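Local coordinates for protein pyroglutatmate porin OpdO (Pseudomonas aeruginosa, PDB 3SZV) that probably acts as an outer-membrane porin, a beta-barrel channel through which small carboxylate-type substrates can cross the outer membrane, at residues L29-Y33 and R391-S395; L56-S60 and V71-G75; I74-G78 and L141-L145; F129-V134 and R162-L166. Residues are numbered along the deposited sequence.

Contact 1 of 4, residues L29-Y33 and R391-S395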
# COMPACT_ATOMS: atom_id res chain seq x y z
N LEU A 29 -6.40 -18.24 0.73
CA LEU A 29 -7.04 -18.51 -0.55
C LEU A 29 -7.76 -17.25 -0.98
O LEU A 29 -8.44 -16.62 -0.17
CB LEU A 29 -8.06 -19.64 -0.42
CG LEU A 29 -7.59 -21.09 -0.51
CD1 LEU A 29 -6.27 -21.32 0.21
CD2 LEU A 29 -8.67 -22.04 0.01
N ARG A 30 -7.61 -16.87 -2.24
CA ARG A 30 -8.30 -15.70 -2.77
C ARG A 30 -8.93 -16.02 -4.08
O ARG A 30 -8.30 -16.57 -4.98
CB ARG A 30 -7.31 -14.57 -3.00
CG ARG A 30 -6.80 -13.94 -1.77
CD ARG A 30 -6.05 -12.69 -2.17
NE ARG A 30 -5.26 -12.20 -1.06
CZ ARG A 30 -4.39 -11.20 -1.16
NH1 ARG A 30 -4.21 -10.60 -2.33
NH2 ARG A 30 -3.73 -10.81 -0.09
N ASN A 31 -10.20 -15.67 -4.21
CA ASN A 31 -10.90 -15.83 -5.47
C ASN A 31 -11.33 -14.42 -5.87
O ASN A 31 -12.04 -13.74 -5.13
CB ASN A 31 -12.10 -16.75 -5.29
CG ASN A 31 -12.78 -17.07 -6.61
OD1 ASN A 31 -13.69 -16.36 -7.02
ND2 ASN A 31 -12.32 -18.12 -7.28
N PHE A 32 -10.89 -14.00 -7.05
CA PHE A 32 -10.98 -12.60 -7.44
C PHE A 32 -11.68 -12.47 -8.78
O PHE A 32 -11.26 -13.06 -9.78
CB PHE A 32 -9.57 -12.01 -7.54
CG PHE A 32 -9.52 -10.51 -7.43
CD1 PHE A 32 -9.03 -9.91 -6.29
CD2 PHE A 32 -9.96 -9.71 -8.47
CE1 PHE A 32 -8.98 -8.53 -6.18
CE2 PHE A 32 -9.91 -8.33 -8.37
CZ PHE A 32 -9.42 -7.74 -7.22
N TYR A 33 -12.75 -11.68 -8.80
CA TYR A 33 -13.44 -11.37 -10.04
C TYR A 33 -13.38 -9.86 -10.28
O TYR A 33 -13.59 -9.07 -9.36
CB TYR A 33 -14.89 -11.84 -10.02
CG TYR A 33 -15.64 -11.41 -11.25
CD1 TYR A 33 -15.48 -12.08 -12.46
CD2 TYR A 33 -16.50 -10.32 -11.22
CE1 TYR A 33 -16.17 -11.67 -13.60
CE2 TYR A 33 -17.19 -9.91 -12.34
CZ TYR A 33 -17.02 -10.59 -13.53
OH TYR A 33 -17.70 -10.18 -14.65
N ARG A 391 -15.37 -5.19 -8.41
CA ARG A 391 -14.50 -6.25 -7.93
C ARG A 391 -15.27 -7.09 -6.94
O ARG A 391 -16.03 -6.57 -6.12
CB ARG A 391 -13.24 -5.69 -7.25
CG ARG A 391 -12.43 -4.75 -8.12
CD ARG A 391 -11.16 -4.27 -7.43
NE ARG A 391 -10.53 -3.20 -8.20
CZ ARG A 391 -9.25 -2.85 -8.10
NH1 ARG A 391 -8.44 -3.48 -7.27
NH2 ARG A 391 -8.79 -1.86 -8.85
N LEU A 392 -15.09 -8.40 -7.02
CA LEU A 392 -15.65 -9.30 -6.03
C LEU A 392 -14.51 -10.16 -5.55
O LEU A 392 -13.88 -10.85 -6.35
CB LEU A 392 -16.75 -10.17 -6.62
CG LEU A 392 -17.50 -11.03 -5.60
CD1 LEU A 392 -18.09 -10.14 -4.51
CD2 LEU A 392 -18.58 -11.85 -6.28
N ILE A 393 -14.22 -10.10 -4.26
CA ILE A 393 -13.11 -10.84 -3.70
C ILE A 393 -13.58 -11.75 -2.58
O ILE A 393 -14.17 -11.30 -1.60
CB ILE A 393 -12.02 -9.90 -3.15
CG1 ILE A 393 -11.70 -8.79 -4.16
CG2 ILE A 393 -10.76 -10.69 -2.79
CD1 ILE A 393 -12.45 -7.49 -3.90
N LEU A 394 -13.33 -13.05 -2.75
CA LEU A 394 -13.57 -14.03 -1.69
C LEU A 394 -12.21 -14.40 -1.11
O LEU A 394 -11.26 -14.68 -1.86
CB LEU A 394 -14.26 -15.27 -2.24
CG LEU A 394 -15.76 -15.22 -2.51
CD1 LEU A 394 -16.16 -13.97 -3.28
CD2 LEU A 394 -16.20 -16.47 -3.25
N SER A 395 -12.10 -14.39 0.21
CA SER A 395 -10.83 -14.66 0.86
C SER A 395 -11.00 -15.59 2.06
O SER A 395 -12.00 -15.53 2.76
CB SER A 395 -10.18 -13.34 1.32
OG SER A 395 -8.93 -13.58 1.95
O HOH W 1 -14.98 -13.65 -6.47
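This is the seam of the barrel: strand 24-38, the first of the sheet, pairs edge to edge with the last, 387-399, although the two segments are 358 residues apart in sequence. Their directions differ by 169°, so the pairing is antiparallel, with axes 4.7 Å apart. Two hydrogen-bonded pairs carry it. Asn31 N reaches Leu394 O at 2.8 Å and Leu394 N returns to Asn31 O at 2.8 Å; Tyr33 N meets Leu392 O at 2.8 Å and Leu392 N meets Tyr33 O at 2.9 Å. Phe32–Ile393, between them, and Arg30–Ser395, beyond Asn31–Leu394, are non-hydrogen-bonded pairs.

Side chains alternate. Arg30, Phe32, Ile393 and Ser395 share the inner face, where the Phe32 ring presses on Ile393 (CE1 to CG1, 3.4 Å) and also lies against Leu141 of an inward loop. Arg30 is held by salt bridges to Glu28 and Asp138, and Arg391 by one to Glu389. On the other face stand Asn31, Tyr33, Leu392 and Leu394; a water there links Asn31 OD1 (3.1 Å) and Leu392 O (3.0 Å), while Asn31 also bonds to Trp50 and Gln52. Such first-to-last antiparallel pairing is what closes the barrel of a bacterial outer-membrane porin.

Contact 2 of 4, residues L56-S60 and V71-G75. With C8E ((hydroxyethyloxy)tri(ethyloxy)octane), chain C.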
# COMPACT_ATOMS: atom_id res chain seq x y z
N LEU A 56 1.05 -18.77 0.47
CA LEU A 56 1.62 -19.48 1.61
C LEU A 56 2.69 -18.59 2.24
O LEU A 56 3.64 -18.19 1.57
CB LEU A 56 2.25 -20.79 1.13
CG LEU A 56 2.92 -21.63 2.21
CD1 LEU A 56 1.87 -22.26 3.13
CD2 LEU A 56 3.78 -22.72 1.58
N ARG A 57 2.51 -18.27 3.51
CA ARG A 57 3.44 -17.40 4.23
C ARG A 57 4.13 -18.18 5.35
O ARG A 57 3.47 -18.78 6.19
CB ARG A 57 2.70 -16.20 4.82
CG ARG A 57 2.11 -15.24 3.78
CD ARG A 57 1.24 -14.17 4.44
NE ARG A 57 0.74 -13.16 3.50
CZ ARG A 57 -0.47 -13.17 2.95
NH1 ARG A 57 -1.34 -14.14 3.23
NH2 ARG A 57 -0.82 -12.20 2.12
N LEU A 58 5.46 -18.19 5.34
CA LEU A 58 6.22 -18.78 6.44
C LEU A 58 7.10 -17.70 7.05
O LEU A 58 7.80 -16.98 6.34
CB LEU A 58 7.08 -19.95 5.99
CG LEU A 58 7.97 -20.49 7.11
CD1 LEU A 58 7.76 -21.98 7.34
CD2 LEU A 58 9.44 -20.18 6.85
N GLU A 59 7.05 -17.58 8.38
CA GLU A 59 7.94 -16.68 9.10
C GLU A 59 8.71 -17.46 10.14
O GLU A 59 8.11 -17.99 11.09
CB GLU A 59 7.14 -15.57 9.79
CG GLU A 59 6.70 -14.46 8.86
CD GLU A 59 6.32 -13.20 9.62
OE1 GLU A 59 5.96 -13.30 10.81
OE2 GLU A 59 6.38 -12.10 9.02
N SER A 60 10.03 -17.55 9.99
CA SER A 60 10.81 -18.33 10.94
C SER A 60 10.96 -17.58 12.25
O SER A 60 10.68 -16.38 12.34
CB SER A 60 12.22 -18.65 10.40
OG SER A 60 13.08 -17.52 10.54
N VAL A 71 14.73 -16.68 8.43
CA VAL A 71 14.34 -16.66 7.02
C VAL A 71 12.82 -16.72 6.91
O VAL A 71 12.17 -17.50 7.61
CB VAL A 71 14.98 -17.82 6.25
CG1 VAL A 71 14.55 -19.15 6.84
CG2 VAL A 71 14.60 -17.75 4.77
N ASP A 72 12.27 -15.88 6.04
CA ASP A 72 10.85 -15.95 5.73
C ASP A 72 10.69 -16.44 4.29
O ASP A 72 11.61 -16.30 3.48
CB ASP A 72 10.18 -14.57 5.84
CG ASP A 72 10.24 -13.99 7.24
OD1 ASP A 72 10.35 -14.76 8.22
OD2 ASP A 72 10.14 -12.75 7.37
N ALA A 73 9.52 -16.98 3.97
CA ALA A 73 9.24 -17.39 2.60
C ALA A 73 7.81 -17.03 2.23
O ALA A 73 6.91 -17.11 3.07
CB ALA A 73 9.48 -18.89 2.42
N ILE A 74 7.60 -16.61 0.99
CA ILE A 74 6.25 -16.43 0.49
C ILE A 74 6.08 -17.24 -0.79
O ILE A 74 6.89 -17.14 -1.70
CB ILE A 74 5.89 -14.94 0.27
CG1 ILE A 74 4.43 -14.82 -0.17
CG2 ILE A 74 6.85 -14.27 -0.72
CD1 ILE A 74 3.85 -13.43 -0.04
N GLY A 75 5.05 -18.07 -0.82
CA GLY A 75 4.72 -18.84 -2.01
C GLY A 75 3.43 -18.31 -2.59
O GLY A 75 2.42 -18.21 -1.90
C1 C8E C . 11.41 -21.84 -12.27
C2 C8E C . 10.58 -22.13 -11.03
C3 C8E C . 11.41 -21.95 -9.77
C4 C8E C . 10.75 -22.64 -8.58
C5 C8E C . 9.37 -22.06 -8.32
C6 C8E C . 8.65 -22.71 -7.15
C7 C8E C . 7.26 -22.09 -6.95
C8 C8E C . 6.61 -22.48 -5.62
O9 C8E C . 5.28 -21.99 -5.56
C10 C8E C . 4.61 -22.37 -4.37
C11 C8E C . 3.18 -21.85 -4.34
O12 C8E C . 2.53 -22.22 -3.14
C13 C8E C . 1.33 -21.51 -2.90
C16 C8E C . -1.59 -24.28 -2.39
C17 C8E C . -1.27 -25.46 -3.29
O18 C8E C . -2.46 -26.00 -3.83
C19 C8E C . -2.90 -25.29 -4.96
C20 C8E C . -2.33 -25.94 -6.21
O21 C8E C . -3.37 -26.36 -7.06
O HOH W 2 9.08 -11.11 9.26
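Strands 56-59 and 71-75 run almost exactly antiparallel, 179° between their directions and 4.8 Å between their axes. They are the two arms of a beta hairpin in the porin barrel, and successive residues pair as Leu56–Gly75, Arg57–Ile74, Leu58–Ala73 and Glu59–Asp72. The first and third are hydrogen-bonded pairs: Leu56 N to Gly75 O and Gly75 N to Leu56 O are both 2.8 Å, Leu58 N to Ala73 O and Ala73 N to Leu58 O both 2.9 Å. Toward the turn the pattern changes. Ser60 N still gives a 3.2 Å bond to Val71 O and a weak one to Asp72 OD1 (3.3 Å), but it is the side-chain atom Ser60 OG that accepts the hydrogen bond from Val71 N, at 2.8 Å.

Leu56, Leu58 and Ala73 line the outward face, Leu58 CB lying 4.4 Å from Ala73 CB. Detergent binds beside them: Gly75 O is 3.6 Å from C13 of one C8E molecule, whose O12 would crowd any CB at Gly75, and a second C8E touches Leu56. The opposite face holds Arg57, Glu59, Asp72 and Ile74. Arg57 pairs with Glu28 and Asp72 with Lys114, both in salt bridges. Glu59 OE2 and Asp72 OD2, like charges only 4.2 Å apart, are bridged by one water that donates to both, 2.9 Å from Glu59 OE2 and 2.7 Å from Asp72 OD2.

Contact 3 of 4, residues I74-G78 and L141-L145. With C8E ((hydroxyethyloxy)tri(ethyloxy)octane), chain C.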
# COMPACT_ATOMS: atom_id res chain seq x y z
N ILE A 74 7.60 -16.61 0.99
CA ILE A 74 6.25 -16.43 0.49
C ILE A 74 6.08 -17.24 -0.79
O ILE A 74 6.89 -17.14 -1.70
CB ILE A 74 5.89 -14.94 0.27
CG1 ILE A 74 4.43 -14.82 -0.17
CG2 ILE A 74 6.85 -14.27 -0.72
CD1 ILE A 74 3.85 -13.43 -0.04
N GLY A 75 5.05 -18.07 -0.82
CA GLY A 75 4.72 -18.84 -2.01
C GLY A 75 3.43 -18.31 -2.59
O GLY A 75 2.42 -18.21 -1.90
N LEU A 76 3.48 -17.97 -3.87
CA LEU A 76 2.34 -17.40 -4.57
C LEU A 76 1.98 -18.28 -5.75
O LEU A 76 2.85 -18.74 -6.49
CB LEU A 76 2.69 -16.02 -5.11
CG LEU A 76 3.12 -14.98 -4.07
CD1 LEU A 76 3.57 -13.70 -4.77
CD2 LEU A 76 2.00 -14.70 -3.09
N LEU A 77 0.69 -18.52 -5.94
CA LEU A 77 0.24 -19.30 -7.07
C LEU A 77 -1.09 -18.73 -7.51
O LEU A 77 -1.99 -18.54 -6.70
CB LEU A 77 0.07 -20.78 -6.67
CG LEU A 77 -0.49 -21.72 -7.73
CD1 LEU A 77 0.42 -21.76 -8.95
CD2 LEU A 77 -0.65 -23.12 -7.13
N GLY A 78 -1.19 -18.42 -8.80
CA GLY A 78 -2.43 -17.91 -9.34
C GLY A 78 -2.73 -18.55 -10.67
O GLY A 78 -1.83 -18.92 -11.42
N LEU A 141 -5.08 -10.01 -7.08
CA LEU A 141 -5.07 -11.40 -6.68
C LEU A 141 -3.87 -11.75 -5.79
O LEU A 141 -4.02 -12.42 -4.76
CB LEU A 141 -5.06 -12.31 -7.90
CG LEU A 141 -5.20 -13.81 -7.58
CD1 LEU A 141 -6.61 -14.15 -7.13
CD2 LEU A 141 -4.77 -14.67 -8.76
N LEU A 142 -2.69 -11.33 -6.23
CA LEU A 142 -1.44 -11.65 -5.55
C LEU A 142 -0.65 -10.37 -5.33
O LEU A 142 -0.74 -9.43 -6.13
CB LEU A 142 -0.63 -12.66 -6.37
CG LEU A 142 -1.33 -13.99 -6.64
CD1 LEU A 142 -0.57 -14.81 -7.67
CD2 LEU A 142 -1.51 -14.80 -5.35
N PRO A 143 0.12 -10.30 -4.25
CA PRO A 143 0.77 -9.03 -3.90
C PRO A 143 1.92 -8.63 -4.84
O PRO A 143 2.61 -9.49 -5.41
CB PRO A 143 1.33 -9.29 -2.49
CG PRO A 143 1.44 -10.80 -2.41
CD PRO A 143 0.29 -11.33 -3.21
N GLU A 144 2.12 -7.32 -4.98
CA GLU A 144 3.38 -6.80 -5.50
C GLU A 144 4.51 -7.13 -4.51
O GLU A 144 4.31 -7.10 -3.29
CB GLU A 144 3.26 -5.28 -5.69
CG GLU A 144 4.51 -4.61 -6.26
CD GLU A 144 4.38 -3.11 -6.35
OE1 GLU A 144 3.58 -2.52 -5.61
OE2 GLU A 144 5.09 -2.50 -7.19
N LEU A 145 5.70 -7.44 -5.03
CA LEU A 145 6.89 -7.62 -4.19
C LEU A 145 8.00 -6.74 -4.73
O LEU A 145 8.06 -6.46 -5.93
CB LEU A 145 7.38 -9.08 -4.20
CG LEU A 145 6.41 -10.12 -3.67
CD1 LEU A 145 6.97 -11.52 -3.91
CD2 LEU A 145 6.15 -9.89 -2.19
C1 C8E C . 11.41 -21.84 -12.27
C2 C8E C . 10.58 -22.13 -11.03
C3 C8E C . 11.41 -21.95 -9.77
C4 C8E C . 10.75 -22.64 -8.58
C5 C8E C . 9.37 -22.06 -8.32
C6 C8E C . 8.65 -22.71 -7.15
C7 C8E C . 7.26 -22.09 -6.95
C8 C8E C . 6.61 -22.48 -5.62
O9 C8E C . 5.28 -21.99 -5.56
C10 C8E C . 4.61 -22.37 -4.37
C11 C8E C . 3.18 -21.85 -4.34
O12 C8E C . 2.53 -22.22 -3.14
C13 C8E C . 1.33 -21.51 -2.90
C16 C8E C . -1.59 -24.28 -2.39
C17 C8E C . -1.27 -25.46 -3.29
O18 C8E C . -2.46 -26.00 -3.83
C19 C8E C . -2.90 -25.29 -4.96
C20 C8E C . -2.33 -25.94 -6.21
O21 C8E C . -3.37 -26.36 -7.06
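Ile74 begins the contact by pointing its side chain off the strand toward the loop 141-145, where its CD1 lies 4.3 Å from Pro143 CG and its CG2 4.2 Å from Leu145 CD1. Gly75 makes no contact with the loop; its carbonyl O lies 3.6 Å from C13 of a detergent molecule, C8E. Leu76 does most of the packing. Its CD2 reaches Pro143 CD at 3.8 Å and Leu142 CD2 at 4.2 Å, and its CD1 meets Leu145 CD1 at 4.1 Å. The fold is plain here: strand 67-81 is barrel wall, and the segment 141-145 belongs to a long loop after strand 120-124 that folds back inside, so these leucines are buried between wall and loop, with Leu55 of the neighbouring strand joining them. Leu77 points the other way, its CD2 3.4 Å from C20 of the C8E. At Gly78 the loop presses on bare backbone: Leu142 CD1 is 3.8 Å from Gly78 N and Leu141 CD2 is 4.0 Å from Gly78 CA, positions so close that a CB there would be tight against both methyl groups.

Contact 4 of 4, residues F129-V134 and R162-L166. With C8E ((hydroxyethyloxy)tri(ethyloxy)octane), chain I.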
# COMPACT_ATOMS: atom_id res chain seq x y z
N PHE A 129 6.01 -3.86 1.95
CA PHE A 129 5.86 -2.95 3.07
C PHE A 129 5.24 -1.65 2.57
O PHE A 129 5.11 -1.43 1.35
CB PHE A 129 7.22 -2.69 3.74
CG PHE A 129 8.21 -1.97 2.85
CD1 PHE A 129 8.98 -2.67 1.92
CD2 PHE A 129 8.36 -0.60 2.93
CE1 PHE A 129 9.90 -2.00 1.10
CE2 PHE A 129 9.26 0.08 2.12
CZ PHE A 129 10.03 -0.61 1.19
N LYS A 130 4.85 -0.80 3.52
CA LYS A 130 4.23 0.48 3.24
C LYS A 130 5.08 1.59 3.84
O LYS A 130 5.54 1.49 4.99
CB LYS A 130 2.84 0.56 3.89
CG LYS A 130 1.91 -0.61 3.62
CD LYS A 130 1.44 -0.66 2.18
CE LYS A 130 0.39 -1.77 2.04
NZ LYS A 130 -0.26 -1.79 0.69
N SER A 131 5.29 2.65 3.08
CA SER A 131 6.00 3.83 3.57
C SER A 131 5.60 5.01 2.69
O SER A 131 5.12 4.80 1.57
CB SER A 131 7.52 3.65 3.54
OG SER A 131 8.05 3.69 2.23
N PRO A 132 5.82 6.24 3.15
CA PRO A 132 5.36 7.37 2.34
C PRO A 132 5.93 7.35 0.92
O PRO A 132 5.17 7.64 -0.02
CB PRO A 132 5.85 8.58 3.14
CG PRO A 132 5.76 8.10 4.57
CD PRO A 132 6.26 6.67 4.50
N LEU A 133 7.20 7.02 0.74
CA LEU A 133 7.83 7.14 -0.59
C LEU A 133 7.75 5.88 -1.43
O LEU A 133 8.06 5.91 -2.62
CB LEU A 133 9.28 7.61 -0.46
CG LEU A 133 9.41 9.00 0.15
CD1 LEU A 133 10.90 9.35 0.20
CD2 LEU A 133 8.65 10.07 -0.64
N VAL A 134 7.37 4.76 -0.81
CA VAL A 134 7.18 3.52 -1.56
C VAL A 134 6.31 2.56 -0.78
O VAL A 134 6.59 2.25 0.38
CB VAL A 134 8.52 2.88 -1.94
CG1 VAL A 134 9.40 2.60 -0.72
CG2 VAL A 134 8.27 1.58 -2.70
N ARG A 162 13.61 4.09 9.22
CA ARG A 162 13.58 3.04 8.20
C ARG A 162 14.42 3.45 7.02
O ARG A 162 14.60 4.64 6.73
CB ARG A 162 12.15 2.75 7.75
CG ARG A 162 11.34 1.94 8.75
CD ARG A 162 9.91 1.76 8.27
NE ARG A 162 9.22 3.05 8.22
CZ ARG A 162 8.07 3.25 7.58
NH1 ARG A 162 7.50 2.25 6.91
NH2 ARG A 162 7.50 4.46 7.61
N GLY A 163 14.94 2.46 6.32
CA GLY A 163 15.63 2.73 5.07
C GLY A 163 15.58 1.50 4.20
O GLY A 163 15.45 0.38 4.70
N ALA A 164 15.66 1.70 2.89
CA ALA A 164 15.67 0.57 1.98
C ALA A 164 16.49 0.87 0.74
O ALA A 164 16.61 2.03 0.31
CB ALA A 164 14.24 0.19 1.59
N HIS A 165 17.05 -0.20 0.19
CA HIS A 165 17.60 -0.20 -1.16
C HIS A 165 16.87 -1.29 -1.93
O HIS A 165 16.96 -2.46 -1.57
CB HIS A 165 19.09 -0.50 -1.15
CG HIS A 165 19.65 -0.74 -2.51
ND1 HIS A 165 19.89 0.29 -3.40
CD2 HIS A 165 19.99 -1.88 -3.15
CE1 HIS A 165 20.36 -0.22 -4.53
NE2 HIS A 165 20.44 -1.53 -4.40
N LEU A 166 16.13 -0.88 -2.96
CA LEU A 166 15.35 -1.82 -3.77
C LEU A 166 15.92 -1.83 -5.17
O LEU A 166 16.32 -0.77 -5.69
CB LEU A 166 13.89 -1.38 -3.86
CG LEU A 166 13.19 -0.99 -2.56
CD1 LEU A 166 11.75 -0.52 -2.83
CD2 LEU A 166 13.23 -2.13 -1.54
C4 C8E I . 14.15 15.25 -2.88
C5 C8E I . 15.50 14.67 -2.47
C6 C8E I . 15.38 13.15 -2.35
C7 C8E I . 16.64 12.44 -2.82
C8 C8E I . 17.79 12.54 -1.84
O9 C8E I . 18.53 11.33 -1.87
C10 C8E I . 17.80 10.22 -1.39
C11 C8E I . 18.64 9.63 -0.27
O12 C8E I . 18.04 8.55 0.40
C13 C8E I . 19.03 7.79 1.05
C14 C8E I . 18.66 6.31 1.11
O15 C8E I . 19.53 5.67 2.01
C16 C8E I . 19.78 4.32 1.69
C17 C8E I . 19.03 3.43 2.69
O18 C8E I . 19.38 2.07 2.53
C19 C8E I . 19.70 1.44 3.75
C20 C8E I . 18.86 0.17 3.91
O21 C8E I . 19.69 -0.96 3.84
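The Phe129 ring overlaps the inner face of strand 162-166, with its CZ 4.3 Å from Ala164 CB and its edge turned to Leu166, CE1 to CD2 at 4.3 Å. Val134, at the far end of the loop segment, meets that same leucine, its CG2 4.1 Å from Leu166 CD1, so Leu166 is gripped from both ends of 129-134. Phe194, on the next strand round the wall, touches Phe129 and Ala164 and carries the apolar patch further.

The polar part lies at Arg162. Its NH1 donates to the backbone oxygen Lys130 O at 2.8 Å, the oxygen lying near the guanidinium plane, and the same NH1 comes within 3.6 Å of Ser131 CB. NH2 passes 4.0 Å from Pro132 CD and forms a salt bridge with Asp198 on the adjacent strand; it is the bond from NH1 that ties the wall to the loop. Between these points the loop makes a tight type I beta turn over Ser131-Val134, with Pro132 and Leu133 at its corners: Ser131 OG donates to Val134 O at 2.8 Å, and the turn's own bond, Val134 N to Ser131 O, is weak at 3.3 Å. On the other side of the strand Gly163 O lies 3.5 Å from C20 of a C8E detergent. A loop folded in from the barrel wall like this is typical of OprD-family porins, where the third extracellular loop helps to narrow the channel.

Contacts 1 and 2 are wall against wall, held mainly by paired backbone hydrogen bonds, and they meet through neighbouring strands 24-38 and 49-59, where the like charges of Arg30 NH2 and Arg57 NH2 come within 3.9 Å. Contacts 3 and 4 join the wall to one inward loop instead, by side-chain packing. Contact 3 is the buried one of the four and wholly apolar across its segments; contacts 1, 2 and 4 are partly buried, and contact 4 adds a single arginine-to-backbone bond. Contact 3 shares Ile74, Gly75 and a C8E with contact 2, and reaches contact 1 through Leu141, packed on Phe32. Contact 4 stands apart, its nearest atoms about 6 Å from contact 3 and about 10 Å from contacts 1 and 2.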